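Local coordinates for protein nitrilotriacetate monooxygenase (PDB 3SDO) that probably acts as an FMN-dependent monooxygenase that uses molecular oxygen, at residues A124-V129 with P214-A219. Sequence-based numbering, arbitrary orientation.
Sequences AGWNVV and PVIFQA
Trp126 and Val128 of strand 124-129 bond through their backbones to Val215 and Phe217 of strand 215-218, two neighbouring parallel strands of the TIM-barrel sheet of the luciferase-like monooxygenases. The tight part is the middle. Trp126 N gives its hydrogen to Val215 O at 2.8 Å; Trp126 O then accepts Phe217 N at 2.9 Å, and Phe217 O accepts Val128 N, also at 2.9 Å. Before these, Ala124 O receives the longer bond from Val215 N and is gripped a second time by Gln211 NE2.

The side chains divide between two faces. On the helix-covered face, Trp126 and Ile216 lie side by side, and Trp126 CE3 lies 4.1 Å from Ile216 CD1, while Val128 CG2 sits over the centre of the indole ring and meets Ile216 CG2 at 3.8 Å. Val128 CG2 gets there because it stands beside the backbone N of Val128, anti to the carbonyl carbon. Helices 106-119 and 150-165 pack over this layer, and the indole NE1 bonds to Met99 O on strand 94-100. On the other face, Gly125 presents only hydrogen beside Val215 and the ring of Phe217, whose edge receives Val215 O in its plane. Asn127, on this face, lies close to Thr98, a predicted FMN-binding residue, consistent with a place near the cofactor pocket.

The looser part is the C-terminal end, where Ala219 is partly exposed and direct backbone pairing gives way to water. Val128 O accepts a hydrogen bond from water 1, which in turn accepts one from Ala219 N at 2.7 Å.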
ATOM      1  N   ALA A 124     -10.140   6.444  -4.539  1.00 16.37           N
ATOM      2  CA  ALA A 124      -8.942   5.800  -5.088  1.00 16.32           C
ATOM      3  C   ALA A 124      -8.746   6.052  -6.584  1.00 16.29           C
ATOM      4  O   ALA A 124      -9.718   6.177  -7.356  1.00 16.84           O
ATOM      5  CB  ALA A 124      -8.983   4.302  -4.823  1.00 16.60           C
ATOM      6  N   GLY A 125      -7.483   6.075  -6.994  1.00 16.16           N
ATOM      7  CA  GLY A 125      -7.100   6.084  -8.411  1.00 16.33           C
ATOM      8  C   GLY A 125      -5.897   5.181  -8.610  1.00 16.88           C
ATOM      9  O   GLY A 125      -5.064   5.047  -7.711  1.00 16.39           O
ATOM     10  N   TRP A 126      -5.820   4.510  -9.760  1.00 16.77           N
ATOM     11  CA  TRP A 126      -4.671   3.661 -10.066  1.00 16.81           C
ATOM     12  C   TRP A 126      -4.001   4.209 -11.301  1.00 17.40           C
ATOM     13  O   TRP A 126      -4.648   4.314 -12.353  1.00 17.23           O
ATOM     14  CB  TRP A 126      -5.100   2.188 -10.290  1.00 17.07           C
ATOM     15  CG  TRP A 126      -4.033   1.250 -10.845  1.00 16.40           C
ATOM     16  CD1 TRP A 126      -2.691   1.367 -10.711  1.00 17.66           C
ATOM     17  CD2 TRP A 126      -4.252   0.026 -11.587  1.00 17.57           C
ATOM     18  NE1 TRP A 126      -2.050   0.312 -11.334  1.00 18.43           N
ATOM     19  CE2 TRP A 126      -2.988  -0.516 -11.886  1.00 17.54           C
ATOM     20  CE3 TRP A 126      -5.396  -0.644 -12.037  1.00 18.97           C
ATOM     21  CZ2 TRP A 126      -2.833  -1.690 -12.626  1.00 18.59           C
ATOM     22  CZ3 TRP A 126      -5.250  -1.810 -12.754  1.00 18.44           C
ATOM     23  CH2 TRP A 126      -3.972  -2.320 -13.053  1.00 18.86           C
ATOM     24  N   ASN A 127      -2.722   4.581 -11.158  1.00 17.74           N
ATOM     25  CA  ASN A 127      -1.884   4.961 -12.279  1.00 18.83           C
ATOM     26  C   ASN A 127      -1.250   3.703 -12.822  1.00 19.49           C
ATOM     27  O   ASN A 127      -0.353   3.132 -12.188  1.00 18.66           O
ATOM     28  CB  ASN A 127      -0.796   5.979 -11.898  1.00 18.94           C
ATOM     29  CG  ASN A 127       0.116   6.305 -13.072  1.00 21.66           C
ATOM     30  OD1 ASN A 127      -0.358   6.469 -14.210  1.00 25.53           O
ATOM     31  ND2 ASN A 127       1.424   6.390 -12.818  1.00 18.80           N
ATOM     32  N   VAL A 128      -1.750   3.265 -13.972  1.00 20.57           N
ATOM     33  CA  VAL A 128      -1.308   2.037 -14.632  1.00 22.60           C
ATOM     34  C   VAL A 128       0.009   2.312 -15.353  1.00 25.14           C
ATOM     35  O   VAL A 128       0.063   3.115 -16.280  1.00 24.22           O
ATOM     36  CB  VAL A 128      -2.376   1.531 -15.626  1.00 22.42           C
ATOM     37  CG1 VAL A 128      -1.890   0.263 -16.410  1.00 24.28           C
ATOM     38  CG2 VAL A 128      -3.683   1.245 -14.891  1.00 20.39           C
ATOM     39  N   VAL A 129       1.072   1.669 -14.879  1.00 28.07           N
ATOM     40  CA  VAL A 129       2.385   1.833 -15.460  1.00 31.38           C
ATOM     41  C   VAL A 129       2.714   0.641 -16.362  1.00 34.11           C
ATOM     42  O   VAL A 129       2.734  -0.498 -15.915  1.00 34.18           O
ATOM     43  CB  VAL A 129       3.415   2.091 -14.359  1.00 31.67           C
ATOM     44  CG1 VAL A 129       4.762   1.614 -14.743  1.00 33.79           C
ATOM     45  CG2 VAL A 129       3.415   3.599 -14.022  1.00 30.46           C
ATOM     46  N   PRO A 214     -12.197   2.402  -8.918  1.00 16.23           N
ATOM     47  CA  PRO A 214     -11.175   3.420  -8.885  1.00 16.38           C
ATOM     48  C   PRO A 214     -10.922   4.026 -10.270  1.00 16.48           C
ATOM     49  O   PRO A 214     -11.140   3.360 -11.289  1.00 16.41           O
ATOM     50  CB  PRO A 214      -9.938   2.667  -8.389  1.00 16.43           C
ATOM     51  CG  PRO A 214     -10.438   1.470  -7.710  1.00 16.16           C
ATOM     52  CD  PRO A 214     -11.731   1.118  -8.349  1.00 16.92           C
ATOM     53  N   VAL A 215     -10.508   5.286 -10.285  1.00 16.03           N
ATOM     54  CA  VAL A 215     -10.219   6.020 -11.523  1.00 16.26           C
ATOM     55  C   VAL A 215      -8.870   5.563 -12.139  1.00 17.27           C
ATOM     56  O   VAL A 215      -7.850   5.377 -11.420  1.00 17.07           O
ATOM     57  CB  VAL A 215     -10.211   7.529 -11.255  1.00 15.94           C
ATOM     58  CG1 VAL A 215      -9.982   8.335 -12.548  1.00 15.00           C
ATOM     59  CG2 VAL A 215     -11.542   7.946 -10.594  1.00 16.58           C
ATOM     60  N   ILE A 216      -8.867   5.346 -13.452  1.00 16.78           N
ATOM     61  CA  ILE A 216      -7.655   4.900 -14.129  1.00 17.00           C
ATOM     62  C   ILE A 216      -6.900   6.094 -14.705  1.00 17.49           C
ATOM     63  O   ILE A 216      -7.439   6.860 -15.530  1.00 17.56           O
ATOM     64  CB  ILE A 216      -7.956   3.895 -15.267  1.00 17.62           C
ATOM     65  CG1 ILE A 216      -8.738   2.697 -14.745  1.00 17.99           C
ATOM     66  CG2 ILE A 216      -6.654   3.421 -15.960  1.00 16.36           C
ATOM     67  CD1 ILE A 216      -8.144   1.998 -13.528  1.00 17.39           C
ATOM     68  N   PHE A 217      -5.654   6.229 -14.251  1.00 17.44           N
ATOM     69  CA  PHE A 217      -4.690   7.187 -14.759  1.00 17.24           C
ATOM     70  C   PHE A 217      -3.670   6.440 -15.608  1.00 18.77           C
ATOM     71  O   PHE A 217      -3.322   5.285 -15.316  1.00 17.72           O
ATOM     72  CB  PHE A 217      -3.969   7.883 -13.597  1.00 17.76           C
ATOM     73  CG  PHE A 217      -4.800   8.925 -12.908  1.00 15.22           C
ATOM     74  CD1 PHE A 217      -5.868   8.570 -12.129  1.00 16.03           C
ATOM     75  CD2 PHE A 217      -4.482  10.261 -13.029  1.00 18.17           C
ATOM     76  CE1 PHE A 217      -6.617   9.521 -11.499  1.00 15.68           C
ATOM     77  CE2 PHE A 217      -5.245  11.235 -12.433  1.00 16.96           C
ATOM     78  CZ  PHE A 217      -6.316  10.868 -11.680  1.00 17.05           C
ATOM     79  N   GLN A 218      -3.200   7.087 -16.665  1.00 18.66           N
ATOM     80  CA  GLN A 218      -2.107   6.529 -17.463  1.00 20.46           C
ATOM     81  C   GLN A 218      -1.231   7.646 -17.996  1.00 20.57           C
ATOM     82  O   GLN A 218      -1.647   8.786 -18.038  1.00 21.06           O
ATOM     83  CB  GLN A 218      -2.652   5.699 -18.623  1.00 20.29           C
ATOM     84  CG  GLN A 218      -3.386   4.452 -18.216  1.00 21.38           C
ATOM     85  CD  GLN A 218      -3.950   3.691 -19.379  1.00 22.73           C
ATOM     86  OE1 GLN A 218      -3.481   3.827 -20.519  1.00 22.30           O
ATOM     87  NE2 GLN A 218      -5.012   2.911 -19.110  1.00 21.10           N
ATOM     88  N   ALA A 219      -0.009   7.325 -18.384  1.00 22.62           N
ATOM     89  CA  ALA A 219       0.894   8.339 -18.955  1.00 24.72           C
ATOM     90  C   ALA A 219       1.623   7.880 -20.205  1.00 26.60           C
ATOM     91  O   ALA A 219       2.715   8.350 -20.490  1.00 28.06           O
ATOM     92  CB  ALA A 219       1.888   8.796 -17.910  1.00 24.77           C
TER
HETATM   93  O   HOH W   1       0.625   4.696 -18.455  1.00 28.43           O
HETATM   94  O   HOH W   2       1.026   5.827 -16.471  1.00 28.46           O